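Local coordinates for protein putative metal-dependent hydrolase (Parabacteroides distasonis ATCC 8503, PDB 3KL7) that binds two zinc ions in a metallo-beta-lactamase-type fold and is probably a metal-dependent hydrolase, its substrate not being established, at residues 68-73 against 146-151; 93-98 against 108-113; 156-161 against 178-183; 205-210 against 229-234. All coordinates share one frame; numbering follows the deposited sequence.

Interaction 1: residues 68-73 against 146-151; sequences IILITH and NGYILT. With ZN (zinc ion), chain C.
Tyr148 reaches from strand 146-152 across to residues 68-73 and gives its hydroxyl proton to a main-chain carbonyl. Tyr148 OH lies 2.6 Å from Ile71 O. The donor stands above the carbonyl plane, 36° out of it. Tyr148 OH also accepts a bond from Asn146 ND2 at 3.1 Å, and it lies in the plane of that amide. One bond given and one received fix the phenol in this buried place. Asn146 ND2 also donates to Leu110 O, so the amide nitrogen serves two acceptors. One residue further on, Asn146 N donates to Thr72 O at 3.1 Å in a nearly straight bond. Leu70 CD1 sits over the centre of one face of the Tyr148 ring, 3.5 Å from the centroid, as a CH-pi contact. Thr72 CG2 touches Tyr148 CE2 obliquely at 3.8 Å. Thr72 OG1 stands between its own N and carbonyl carbon (chi1 57°). There Thr72 OG1 accepts His73 ND1 at 3.0 Å, and it is also bonded to Asp52. With ND1 held, the His73 ring presents NE2 to a zinc ion at 2.3 Å. His75, His140 and Asp162 bind that same metal, and a water also binds it. The arrangement belongs to the dinuclear zinc site of the metallo-beta-lactamase fold, where the first histidine of the HxHxDH motif follows a core strand.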
loop_
_atom_site.group_PDB
_atom_site.type_symbol
_atom_site.label_atom_id
_atom_site.label_comp_id
_atom_site.label_asym_id
_atom_site.label_seq_id
_atom_site.Cartn_x
_atom_site.Cartn_y
_atom_site.Cartn_z
ATOM N N ILE A 68 -3.739 -11.545 -7.908
ATOM C CA ILE A 68 -3.073 -11.424 -6.634
ATOM C C ILE A 68 -3.831 -10.504 -5.713
ATOM O O ILE A 68 -4.289 -9.445 -6.143
ATOM C CB ILE A 68 -1.640 -10.849 -6.807
ATOM C CG1 ILE A 68 -0.815 -11.775 -7.716
ATOM C CG2 ILE A 68 -0.944 -10.678 -5.422
ATOM C CD1 ILE A 68 0.546 -11.225 -8.051
ATOM N N ILE A 69 -3.963 -10.910 -4.433
ATOM C CA ILE A 69 -4.519 -10.041 -3.390
ATOM C C ILE A 69 -3.494 -9.869 -2.287
ATOM O O ILE A 69 -3.026 -10.842 -1.693
ATOM C CB ILE A 69 -5.857 -10.607 -2.794
ATOM C CG1 ILE A 69 -6.904 -10.801 -3.930
ATOM C CG2 ILE A 69 -6.412 -9.651 -1.634
ATOM C CD1 ILE A 69 -8.136 -11.562 -3.523
ATOM N N LEU A 70 -3.130 -8.624 -2.039
ATOM C CA LEU A 70 -2.166 -8.266 -1.005
ATOM C C LEU A 70 -2.909 -7.713 0.217
ATOM O O LEU A 70 -3.649 -6.743 0.094
ATOM C CB LEU A 70 -1.259 -7.147 -1.516
ATOM C CG LEU A 70 0.147 -7.440 -1.923
ATOM C CD1 LEU A 70 0.890 -8.201 -0.805
ATOM C CD2 LEU A 70 0.147 -8.220 -3.212
ATOM N N ILE A 71 -2.692 -8.298 1.379
ATOM C CA ILE A 71 -3.211 -7.717 2.624
ATOM C C ILE A 71 -2.071 -7.212 3.508
ATOM O O ILE A 71 -1.149 -7.974 3.843
ATOM C CB ILE A 71 -4.035 -8.717 3.435
ATOM C CG1 ILE A 71 -5.105 -9.364 2.564
ATOM C CG2 ILE A 71 -4.669 -8.012 4.648
ATOM C CD1 ILE A 71 -5.963 -8.365 1.803
ATOM N N THR A 72 -2.131 -5.930 3.889
ATOM C CA THR A 72 -1.103 -5.329 4.787
ATOM C C THR A 72 -1.308 -5.734 6.265
ATOM O O THR A 72 -0.338 -6.064 6.971
ATOM C CB THR A 72 -1.125 -3.803 4.710
ATOM O OG1 THR A 72 -2.435 -3.329 5.041
ATOM C CG2 THR A 72 -0.734 -3.317 3.311
ATOM N N HIS A 73 -2.555 -5.693 6.739
ATOM C CA HIS A 73 -2.859 -6.108 8.117
ATOM C C HIS A 73 -4.338 -6.337 8.315
ATOM O O HIS A 73 -5.133 -6.109 7.402
ATOM C CB HIS A 73 -2.300 -5.096 9.152
ATOM C CG HIS A 73 -2.942 -3.741 9.103
ATOM N ND1 HIS A 73 -2.849 -2.912 8.005
ATOM C CD2 HIS A 73 -3.656 -3.062 10.030
ATOM C CE1 HIS A 73 -3.498 -1.787 8.255
ATOM N NE2 HIS A 73 -3.999 -1.854 9.476
ATOM N N ASN A 146 2.578 -5.514 7.883
ATOM C CA ASN A 146 3.502 -5.320 6.757
ATOM C C ASN A 146 3.202 -4.102 5.971
ATOM O O ASN A 146 2.044 -3.759 5.742
ATOM C CB ASN A 146 3.399 -6.501 5.765
ATOM C CG ASN A 146 3.928 -7.791 6.320
ATOM O OD1 ASN A 146 4.822 -7.809 7.189
ATOM N ND2 ASN A 146 3.389 -8.892 5.824
ATOM N N GLY A 147 4.248 -3.439 5.538
ATOM C CA GLY A 147 4.187 -2.649 4.312
ATOM C C GLY A 147 4.778 -3.561 3.228
ATOM O O GLY A 147 5.368 -4.588 3.566
ATOM N N TYR A 148 4.611 -3.190 1.941
ATOM C CA TYR A 148 5.157 -3.977 0.799
ATOM C C TYR A 148 5.858 -3.099 -0.212
ATOM O O TYR A 148 5.420 -2.014 -0.485
ATOM C CB TYR A 148 4.038 -4.738 0.069
ATOM C CG TYR A 148 3.331 -5.690 0.942
ATOM C CD1 TYR A 148 3.973 -6.828 1.416
ATOM C CD2 TYR A 148 2.021 -5.458 1.338
ATOM C CE1 TYR A 148 3.325 -7.710 2.244
ATOM C CE2 TYR A 148 1.375 -6.325 2.161
ATOM C CZ TYR A 148 2.031 -7.459 2.622
ATOM O OH TYR A 148 1.379 -8.337 3.465
ATOM N N ILE A 149 6.969 -3.595 -0.759
ATOM C CA ILE A 149 7.593 -2.984 -1.912
ATOM C C ILE A 149 7.359 -3.951 -3.058
ATOM O O ILE A 149 7.751 -5.122 -2.983
ATOM C CB ILE A 149 9.136 -2.774 -1.731
ATOM C CG1 ILE A 149 9.456 -2.073 -0.419
ATOM C CG2 ILE A 149 9.714 -1.983 -2.895
ATOM C CD1 ILE A 149 10.966 -1.966 -0.153
ATOM N N LEU A 150 6.710 -3.459 -4.101
ATOM C CA LEU A 150 6.369 -4.240 -5.256
ATOM C C LEU A 150 7.199 -3.766 -6.385
ATOM O O LEU A 150 7.201 -2.570 -6.693
ATOM C CB LEU A 150 4.896 -4.042 -5.594
ATOM C CG LEU A 150 3.973 -4.311 -4.427
ATOM C CD1 LEU A 150 2.530 -4.006 -4.807
ATOM C CD2 LEU A 150 4.144 -5.757 -3.984
ATOM N N THR A 151 7.923 -4.675 -7.016
ATOM C CA THR A 151 8.802 -4.308 -8.107
ATOM C C THR A 151 8.295 -4.915 -9.424
ATOM O O THR A 151 8.127 -6.111 -9.528
ATOM C CB THR A 151 10.260 -4.763 -7.833
ATOM O OG1 THR A 151 10.700 -4.240 -6.552
ATOM C CG2 THR A 151 11.204 -4.272 -8.957
HETATM ZN ZN ZN C . -4.902 -0.199 10.782
HETATM O O HOH W 1 -6.743 0.117 9.962
#

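Interaction 2: residues 93-98 against 108-113; sequences EIIANE and KVLKNG
Strands 93-96 and 108-109 run parallel, joined by Lys108 N to Ile94 O at 2.7 Å, Ala96 N to Lys108 O at 2.8 Å and Leu110 N to Ala96 O at 2.9 Å. Past the last of these the chains part, and a water bridges the gap. It accepts from Glu98 N and donates to Leu110 O. Ile95 and Lys108 point to one face of the sheet, Ala96 and Val109 to the other. On the first face, the CG2 branch of Ile95 lies against Leu110, 3.6 Å from its CG and about as near to CD1. This branch is anti to the backbone N of Ile95, while CG1 (chi1 -69°) lies beside it. On the other face, Val109 CG1 packs alongside the start of helix 98-104, 3.8 Å from Glu98 CB. The Lys108 chain bends at chi3, and its NZ makes a salt bridge with Asp116. Asn97 caps the helix, its OD1 also bonded to Ser100 OG, and its ND2 donates to Arg144 O. The two strands and helix 98-104 form a right-handed beta-alpha-beta unit at one margin of the sheet. Strand 68-71 is the other neighbour of 93-96, and strand 123-128 packs on Ile95 and Leu110.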
loop_
_atom_site.group_PDB
_atom_site.type_symbol
_atom_site.label_atom_id
_atom_site.label_comp_id
_atom_site.label_asym_id
_atom_site.label_seq_id
_atom_site.Cartn_x
_atom_site.Cartn_y
_atom_site.Cartn_z
ATOM N N GLU A 93 -3.655 -15.820 -5.925
ATOM C CA GLU A 93 -2.728 -16.000 -4.793
ATOM C C GLU A 93 -2.884 -14.833 -3.834
ATOM O O GLU A 93 -2.709 -13.670 -4.218
ATOM C CB GLU A 93 -1.260 -16.095 -5.269
ATOM C CG GLU A 93 -0.223 -16.376 -4.109
ATOM C CD GLU A 93 -0.270 -17.828 -3.588
ATOM O OE1 GLU A 93 0.409 -18.702 -4.185
ATOM O OE2 GLU A 93 -0.977 -18.087 -2.572
ATOM N N ILE A 94 -3.221 -15.146 -2.583
ATOM C CA ILE A 94 -3.338 -14.132 -1.529
ATOM C C ILE A 94 -1.992 -14.065 -0.781
ATOM O O ILE A 94 -1.488 -15.090 -0.338
ATOM C CB ILE A 94 -4.473 -14.501 -0.537
ATOM C CG1 ILE A 94 -5.815 -14.569 -1.282
ATOM C CG2 ILE A 94 -4.541 -13.483 0.631
ATOM C CD1 ILE A 94 -6.979 -15.106 -0.444
ATOM N N ILE A 95 -1.403 -12.866 -0.687
ATOM C CA ILE A 95 -0.153 -12.654 0.081
ATOM C C ILE A 95 -0.476 -11.714 1.257
ATOM O O ILE A 95 -0.983 -10.620 1.043
ATOM C CB ILE A 95 1.001 -12.004 -0.804
ATOM C CG1 ILE A 95 1.515 -12.999 -1.867
ATOM C CG2 ILE A 95 2.209 -11.638 0.069
ATOM C CD1 ILE A 95 0.525 -13.319 -2.969
ATOM N N ALA A 96 -0.190 -12.141 2.493
ATOM C CA ALA A 96 -0.674 -11.400 3.682
ATOM C C ALA A 96 0.278 -11.511 4.878
ATOM O O ALA A 96 1.182 -12.340 4.886
ATOM C CB ALA A 96 -2.067 -11.907 4.078
ATOM N N ASN A 97 0.075 -10.659 5.883
ATOM C CA ASN A 97 0.778 -10.816 7.139
ATOM C C ASN A 97 0.183 -12.008 7.856
ATOM O O ASN A 97 -0.877 -12.470 7.498
ATOM C CB ASN A 97 0.709 -9.531 8.003
ATOM C CG ASN A 97 -0.694 -9.243 8.532
ATOM O OD1 ASN A 97 -1.688 -9.500 7.853
ATOM N ND2 ASN A 97 -0.775 -8.693 9.771
ATOM N N GLU A 98 0.873 -12.505 8.862
ATOM C CA GLU A 98 0.487 -13.745 9.495
ATOM C C GLU A 98 -0.934 -13.701 10.106
ATOM O O GLU A 98 -1.734 -14.604 9.886
ATOM C CB GLU A 98 1.512 -14.135 10.541
ATOM C CG GLU A 98 1.061 -15.290 11.440
ATOM C CD GLU A 98 2.188 -15.879 12.278
ATOM O OE1 GLU A 98 3.279 -15.295 12.325
ATOM O OE2 GLU A 98 1.972 -16.940 12.893
ATOM N N LYS A 108 -0.627 -16.945 1.487
ATOM C CA LYS A 108 0.792 -17.021 1.842
ATOM C C LYS A 108 1.142 -15.942 2.880
ATOM O O LYS A 108 0.688 -14.814 2.782
ATOM C CB LYS A 108 1.628 -16.826 0.581
ATOM C CG LYS A 108 3.087 -16.876 0.803
ATOM C CD LYS A 108 3.866 -16.383 -0.437
ATOM C CE LYS A 108 3.757 -17.331 -1.585
ATOM N NZ LYS A 108 4.780 -17.058 -2.557
ATOM N N VAL A 109 1.947 -16.320 3.875
ATOM C CA VAL A 109 2.347 -15.420 4.963
ATOM C C VAL A 109 3.718 -14.799 4.676
ATOM O O VAL A 109 4.673 -15.512 4.424
ATOM C CB VAL A 109 2.476 -16.204 6.323
ATOM C CG1 VAL A 109 3.149 -15.351 7.374
ATOM C CG2 VAL A 109 1.144 -16.683 6.785
ATOM N N LEU A 110 3.805 -13.471 4.719
ATOM C CA LEU A 110 5.091 -12.796 4.695
ATOM C C LEU A 110 5.284 -12.089 6.017
ATOM O O LEU A 110 4.359 -11.489 6.527
ATOM C CB LEU A 110 5.176 -11.763 3.542
ATOM C CG LEU A 110 5.059 -12.247 2.100
ATOM C CD1 LEU A 110 5.590 -11.180 1.149
ATOM C CD2 LEU A 110 5.796 -13.491 1.906
ATOM N N LYS A 111 6.491 -12.197 6.576
ATOM C CA LYS A 111 6.885 -11.430 7.766
ATOM C C LYS A 111 7.814 -10.281 7.342
ATOM O O LYS A 111 8.335 -10.253 6.180
ATOM C CB LYS A 111 7.621 -12.332 8.770
ATOM C CG LYS A 111 6.790 -13.526 9.288
ATOM N N ASN A 112 8.033 -9.342 8.258
ATOM C CA ASN A 112 8.961 -8.230 8.017
ATOM C C ASN A 112 10.332 -8.751 7.609
ATOM O O ASN A 112 10.854 -9.642 8.223
ATOM C CB ASN A 112 9.084 -7.349 9.267
ATOM C CG ASN A 112 7.782 -6.551 9.576
ATOM O OD1 ASN A 112 7.730 -5.818 10.548
ATOM N ND2 ASN A 112 6.743 -6.707 8.731
ATOM N N GLY A 113 10.885 -8.195 6.537
ATOM C CA GLY A 113 12.217 -8.621 6.013
ATOM C C GLY A 113 12.152 -9.753 4.987
ATOM O O GLY A 113 13.161 -10.102 4.384
HETATM O O HOH W 2 3.590 -11.428 9.283
#

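Interaction 3: residues 156-161 against 178-183; sequences RVYIAG and AFLPVN
Two neighbouring parallel strands of one sheet of the metallo-beta-lactamase sandwich meet here, where they run into the loop that carries the zinc ligand Asp162. Their axes are 4.8 Å apart at closest approach and 9° from parallel. Phe179 N donates to Tyr158 O at 2.8 Å, and Ala160 N to Phe179 O at 3.1 Å. Thus Phe179 uses both its N-H and its carbonyl on the same neighbour.

Ile159 and Phe179 leave one face of the sheet side by side, pointing the same way. The Phe179 ring takes Val157 CG1 at its edge, 3.8 Å from CE1. The CG1 branch of Val157 reaches it by standing anti to the backbone N (chi1 -179°). Ile159 CG1 approaches the same ring obliquely. Beyond these strands, Tyr206 stacks on Phe179, and Ile32 and Phe34 of strand 29-36 touch it from the facing sheet.

Tyr158 and Ala178 lie on the other face. Leu180 CD2 touches Tyr158 CE2 at 3.9 Å and Ala160 CB at 3.8 Å. The Tyr158 and Leu180 side chains meet at about a right angle. Further along, Ala160 CB also touches the Pro181 ring, 3.8 Å from CD. Pro181 CG comes close to Gly161 O, 3.0 Å away. Gly161 has a positive phi of 70°, and its N is bonded to Tyr208 OH.

All the touching residues are buried, and the side chains that meet are apolar except for the tyrosine hydroxyl. The contact therefore rests on main-chain bonds and hydrophobic packing, in a position consistent with setting the backbone that leads to Asp162.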
loop_
_atom_site.group_PDB
_atom_site.type_symbol
_atom_site.label_atom_id
_atom_site.label_comp_id
_atom_site.label_asym_id
_atom_site.label_seq_id
_atom_site.Cartn_x
_atom_site.Cartn_y
_atom_site.Cartn_z
ATOM N N ARG A 156 9.674 0.426 -8.716
ATOM C CA ARG A 156 9.429 0.045 -7.308
ATOM C C ARG A 156 8.335 0.878 -6.665
ATOM O O ARG A 156 8.427 2.082 -6.594
ATOM C CB ARG A 156 10.736 0.131 -6.490
ATOM C CG ARG A 156 11.771 -0.950 -6.914
ATOM C CD ARG A 156 13.214 -0.674 -6.452
ATOM N NE ARG A 156 13.383 -0.519 -4.997
ATOM C CZ ARG A 156 13.253 -1.504 -4.099
ATOM N NH1 ARG A 156 12.910 -2.720 -4.467
ATOM N NH2 ARG A 156 13.453 -1.256 -2.823
ATOM N N VAL A 157 7.298 0.206 -6.206
ATOM C CA VAL A 157 6.127 0.863 -5.612
ATOM C C VAL A 157 6.065 0.444 -4.163
ATOM O O VAL A 157 5.947 -0.744 -3.868
ATOM C CB VAL A 157 4.822 0.426 -6.318
ATOM C CG1 VAL A 157 3.598 1.124 -5.705
ATOM C CG2 VAL A 157 4.914 0.688 -7.814
ATOM N N TYR A 158 6.173 1.412 -3.260
ATOM C CA TYR A 158 6.122 1.148 -1.808
ATOM C C TYR A 158 4.730 1.451 -1.294
ATOM O O TYR A 158 4.270 2.583 -1.376
ATOM C CB TYR A 158 7.163 2.005 -1.087
ATOM C CG TYR A 158 7.060 2.015 0.432
ATOM C CD1 TYR A 158 6.806 0.860 1.138
ATOM C CD2 TYR A 158 7.253 3.183 1.145
ATOM C CE1 TYR A 158 6.727 0.868 2.542
ATOM C CE2 TYR A 158 7.163 3.205 2.552
ATOM C CZ TYR A 158 6.899 2.042 3.235
ATOM O OH TYR A 158 6.814 2.059 4.622
ATOM N N ILE A 159 4.041 0.427 -0.812
ATOM C CA ILE A 159 2.750 0.612 -0.148
ATOM C C ILE A 159 2.961 0.418 1.377
ATOM O O ILE A 159 3.179 -0.687 1.843
ATOM C CB ILE A 159 1.693 -0.382 -0.694
ATOM C CG1 ILE A 159 1.488 -0.138 -2.231
ATOM C CG2 ILE A 159 0.346 -0.245 0.106
ATOM C CD1 ILE A 159 0.857 -1.259 -2.942
ATOM N N ALA A 160 2.917 1.516 2.135
ATOM C CA ALA A 160 3.330 1.474 3.540
ATOM C C ALA A 160 2.351 0.728 4.436
ATOM O O ALA A 160 2.737 0.203 5.454
ATOM C CB ALA A 160 3.575 2.879 4.075
ATOM N N GLY A 161 1.096 0.661 4.051
ATOM C CA GLY A 161 0.073 0.162 4.984
ATOM C C GLY A 161 -0.131 1.190 6.107
ATOM O O GLY A 161 -0.031 2.397 5.860
ATOM N N ALA A 178 5.408 5.926 -3.894
ATOM C CA ALA A 178 5.138 5.573 -2.519
ATOM C C ALA A 178 3.779 6.008 -2.102
ATOM O O ALA A 178 3.326 7.079 -2.452
ATOM C CB ALA A 178 6.218 6.174 -1.571
ATOM N N PHE A 179 3.130 5.155 -1.340
ATOM C CA PHE A 179 1.898 5.478 -0.691
ATOM C C PHE A 179 2.141 5.509 0.802
ATOM O O PHE A 179 2.500 4.500 1.390
ATOM C CB PHE A 179 0.814 4.431 -1.040
ATOM C CG PHE A 179 0.449 4.409 -2.513
ATOM C CD1 PHE A 179 1.256 3.746 -3.431
ATOM C CD2 PHE A 179 -0.672 5.060 -2.969
ATOM C CE1 PHE A 179 0.936 3.737 -4.767
ATOM C CE2 PHE A 179 -0.991 5.057 -4.303
ATOM C CZ PHE A 179 -0.190 4.400 -5.204
ATOM N N LEU A 180 1.951 6.681 1.405
ATOM C CA LEU A 180 2.059 6.850 2.867
ATOM C C LEU A 180 0.705 7.232 3.467
ATOM O O LEU A 180 -0.044 8.043 2.873
ATOM C CB LEU A 180 3.078 7.942 3.196
ATOM C CG LEU A 180 4.490 7.621 2.746
ATOM C CD1 LEU A 180 5.458 8.803 3.052
ATOM C CD2 LEU A 180 4.966 6.308 3.403
ATOM N N PRO A 181 0.373 6.652 4.651
ATOM C CA PRO A 181 -0.890 6.893 5.374
ATOM C C PRO A 181 -0.859 8.128 6.249
ATOM O O PRO A 181 0.055 8.288 7.052
ATOM C CB PRO A 181 -1.020 5.650 6.256
ATOM C CG PRO A 181 0.361 5.267 6.528
ATOM C CD PRO A 181 1.109 5.523 5.242
ATOM N N VAL A 182 -1.879 8.977 6.114
ATOM C CA VAL A 182 -1.886 10.266 6.756
ATOM C C VAL A 182 -3.255 10.552 7.409
ATOM O O VAL A 182 -4.011 11.442 6.957
ATOM C CB VAL A 182 -1.546 11.403 5.719
ATOM C CG1 VAL A 182 -1.223 12.690 6.422
ATOM C CG2 VAL A 182 -0.361 10.969 4.758
ATOM N N ASN A 183 -3.583 9.796 8.459
ATOM C CA ASN A 183 -4.756 10.102 9.265
ATOM C C ASN A 183 -4.468 9.955 10.750
ATOM O O ASN A 183 -3.498 9.332 11.129
ATOM C CB ASN A 183 -5.990 9.268 8.837
ATOM C CG ASN A 183 -5.880 7.808 9.203
ATOM O OD1 ASN A 183 -4.784 7.251 9.302
ATOM N ND2 ASN A 183 -7.007 7.175 9.383
#

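Interaction 4: residues 205-210 against 229-234; sequences LYPYHY and VRIREL. With ZN (zinc ion), chain D.
The Tyr206 ring has Arg232 CG at its edge, 3.7 Å from CD1, and the bridging water in its plane. Arg230 CB approaches the ring obliquely. Tyr206 CE1 in turn lies over one face of the Arg232 guanidinium, towards its rim, with the two planes 85° apart. The extended Arg230 chain (CG to NE) carries NH1 alongside the ring to Tyr206 OH, 3.1 Å away. That hydroxyl is also bonded to Asp20, which forms a salt bridge with Arg232. Asp228 takes the NE of Arg230. The Tyr210 ring carries Arg232 O at its edge, and its OH donates to that oxygen at 2.6 Å. Tyr210 N donates to Leu234 O at 3.2 Å. Ile231 CD1 meets Pro207 CG at 3.5 Å, and Leu234 CD1 rests on Tyr208 CB. One water joins three backbone groups: it donates to Pro207 O and Arg230 O and accepts from Arg232 N. Arg230 N continues the parallel pairing with Leu205 O at 2.8 Å. At the other end of the segment, His209 NE2 binds a zinc ion at 2.2 Å, with Asp77, His78 and Asp162. This is the strand-end histidine of a metallo-beta-lactamase dinuclear site.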
loop_
_atom_site.group_PDB
_atom_site.type_symbol
_atom_site.label_atom_id
_atom_site.label_comp_id
_atom_site.label_asym_id
_atom_site.label_seq_id
_atom_site.Cartn_x
_atom_site.Cartn_y
_atom_site.Cartn_z
ATOM N N LEU A 205 4.850 10.650 -4.692
ATOM C CA LEU A 205 4.230 10.339 -3.394
ATOM C C LEU A 205 2.740 10.534 -3.454
ATOM O O LEU A 205 2.268 11.637 -3.691
ATOM C CB LEU A 205 4.823 11.232 -2.263
ATOM C CG LEU A 205 4.131 11.116 -0.847
ATOM C CD1 LEU A 205 4.390 9.772 -0.242
ATOM C CD2 LEU A 205 4.596 12.222 0.123
ATOM N N TYR A 206 1.997 9.456 -3.227
ATOM C CA TYR A 206 0.547 9.536 -3.074
ATOM C C TYR A 206 0.182 9.414 -1.589
ATOM O O TYR A 206 0.213 8.303 -1.029
ATOM C CB TYR A 206 -0.154 8.376 -3.810
ATOM C CG TYR A 206 -0.108 8.430 -5.335
ATOM C CD1 TYR A 206 -1.039 9.148 -6.045
ATOM C CD2 TYR A 206 0.857 7.721 -6.048
ATOM C CE1 TYR A 206 -1.006 9.191 -7.429
ATOM C CE2 TYR A 206 0.893 7.754 -7.425
ATOM C CZ TYR A 206 -0.041 8.490 -8.110
ATOM O OH TYR A 206 -0.010 8.529 -9.486
ATOM N N PRO A 207 -0.182 10.534 -0.942
ATOM C CA PRO A 207 -0.790 10.339 0.350
ATOM C C PRO A 207 -2.054 9.486 0.226
ATOM O O PRO A 207 -2.877 9.717 -0.668
ATOM C CB PRO A 207 -1.156 11.766 0.786
ATOM C CG PRO A 207 -1.074 12.572 -0.410
ATOM C CD PRO A 207 -0.070 11.948 -1.280
ATOM N N TYR A 208 -2.216 8.511 1.107
ATOM C CA TYR A 208 -3.434 7.740 1.111
ATOM C C TYR A 208 -3.891 7.421 2.530
ATOM O O TYR A 208 -3.244 7.837 3.518
ATOM C CB TYR A 208 -3.291 6.498 0.197
ATOM C CG TYR A 208 -2.675 5.220 0.792
ATOM C CD1 TYR A 208 -1.783 5.256 1.874
ATOM C CD2 TYR A 208 -2.952 3.996 0.225
ATOM C CE1 TYR A 208 -1.237 4.105 2.384
ATOM C CE2 TYR A 208 -2.408 2.833 0.721
ATOM C CZ TYR A 208 -1.552 2.881 1.800
ATOM O OH TYR A 208 -1.014 1.698 2.295
ATOM N N HIS A 209 -5.027 6.747 2.652
ATOM C CA HIS A 209 -5.548 6.403 3.963
ATOM C C HIS A 209 -5.575 7.692 4.816
ATOM O O HIS A 209 -5.183 7.676 5.990
ATOM C CB HIS A 209 -4.616 5.315 4.607
ATOM C CG HIS A 209 -5.175 4.649 5.844
ATOM N ND1 HIS A 209 -4.983 5.152 7.112
ATOM C CD2 HIS A 209 -5.861 3.487 6.002
ATOM C CE1 HIS A 209 -5.555 4.346 7.998
ATOM N NE2 HIS A 209 -6.094 3.331 7.353
ATOM N N TYR A 210 -6.058 8.807 4.228
ATOM C CA TYR A 210 -5.956 10.119 4.921
ATOM C C TYR A 210 -7.227 10.692 5.543
ATOM O O TYR A 210 -7.208 11.800 6.086
ATOM C CB TYR A 210 -5.217 11.176 4.069
ATOM C CG TYR A 210 -5.888 11.626 2.754
ATOM C CD1 TYR A 210 -6.829 12.633 2.744
ATOM C CD2 TYR A 210 -5.511 11.088 1.548
ATOM C CE1 TYR A 210 -7.402 13.067 1.578
ATOM C CE2 TYR A 210 -6.085 11.507 0.370
ATOM C CZ TYR A 210 -7.026 12.501 0.391
ATOM O OH TYR A 210 -7.601 12.940 -0.788
ATOM N N VAL A 229 4.105 15.197 -5.045
ATOM C CA VAL A 229 3.018 14.807 -4.158
ATOM C C VAL A 229 1.747 14.888 -4.972
ATOM O O VAL A 229 1.414 15.951 -5.447
ATOM C CB VAL A 229 2.922 15.765 -2.930
ATOM C CG1 VAL A 229 1.846 15.306 -1.969
ATOM C CG2 VAL A 229 4.291 15.870 -2.218
ATOM N N ARG A 230 1.060 13.751 -5.158
ATOM C CA ARG A 230 -0.166 13.701 -5.978
ATOM C C ARG A 230 -1.352 13.409 -5.106
ATOM O O ARG A 230 -1.401 12.368 -4.450
ATOM C CB ARG A 230 -0.057 12.619 -7.050
ATOM C CG ARG A 230 1.131 12.804 -8.004
ATOM C CD ARG A 230 1.178 11.721 -9.060
ATOM N NE ARG A 230 2.239 11.961 -10.027
ATOM C CZ ARG A 230 2.378 11.289 -11.177
ATOM N NH1 ARG A 230 1.519 10.326 -11.506
ATOM N NH2 ARG A 230 3.372 11.584 -12.000
ATOM N N ILE A 231 -2.305 14.320 -5.084
ATOM C CA ILE A 231 -3.507 14.146 -4.265
ATOM C C ILE A 231 -4.618 13.434 -5.060
ATOM O O ILE A 231 -5.051 13.895 -6.120
ATOM C CB ILE A 231 -4.045 15.511 -3.728
ATOM C CG1 ILE A 231 -2.927 16.280 -3.034
ATOM C CG2 ILE A 231 -5.201 15.297 -2.756
ATOM C CD1 ILE A 231 -2.251 15.505 -1.962
ATOM N N ARG A 232 -5.055 12.303 -4.527
ATOM C CA ARG A 232 -6.127 11.520 -5.108
ATOM C C ARG A 232 -7.199 11.281 -4.052
ATOM O O ARG A 232 -7.003 11.595 -2.896
ATOM C CB ARG A 232 -5.571 10.200 -5.627
ATOM C CG ARG A 232 -4.509 10.372 -6.735
ATOM C CD ARG A 232 -5.100 10.960 -8.012
ATOM N NE ARG A 232 -4.118 11.077 -9.092
ATOM C CZ ARG A 232 -3.306 12.134 -9.281
ATOM N NH1 ARG A 232 -3.342 13.188 -8.468
ATOM N NH2 ARG A 232 -2.458 12.127 -10.270
ATOM N N GLU A 233 -8.340 10.740 -4.458
ATOM C CA GLU A 233 -9.447 10.527 -3.521
ATOM C C GLU A 233 -9.216 9.259 -2.714
ATOM O O GLU A 233 -9.862 8.231 -2.941
ATOM C CB GLU A 233 -10.792 10.478 -4.252
ATOM C CG GLU A 233 -11.168 11.792 -4.966
ATOM C CD GLU A 233 -11.163 13.004 -4.027
ATOM O OE1 GLU A 233 -12.148 13.184 -3.271
ATOM O OE2 GLU A 233 -10.174 13.778 -4.058
ATOM N N LEU A 234 -8.285 9.349 -1.766
ATOM C CA LEU A 234 -7.865 8.203 -0.986
ATOM C C LEU A 234 -8.024 8.464 0.516
ATOM O O LEU A 234 -7.156 8.097 1.327
ATOM C CB LEU A 234 -6.404 7.834 -1.316
ATOM C CG LEU A 234 -6.192 7.205 -2.698
ATOM C CD1 LEU A 234 -4.729 7.261 -3.119
ATOM C CD2 LEU A 234 -6.719 5.789 -2.733
HETATM ZN ZN ZN D . -6.244 1.513 8.515
HETATM O O HOH W 3 -3.138 10.819 -3.169
HETATM O O HOH W 1 -6.743 0.117 9.962
#

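Overall arrangement
From the N terminus, residues 68-73 open a long loop that interaction 1 closes at 146-151. Interaction 2 is nested inside that loop, its strands 93-96 and 108-109 extending the sheet of strand 68-71. Interactions 3 and 4 follow in series, each closing a shorter loop, and none cross. Strand 146-152 leads directly into 155-159, and 177-181 lies between it and 204-208. Interactions 1, 3 and 4 thus share the second sheet, and interaction 1 joins it to the first. Interactions 2 and 4 lie on opposite sides of the chain's centre, their centres about 25 Å apart. One water bound to both zinc ions links interactions 1 and 4.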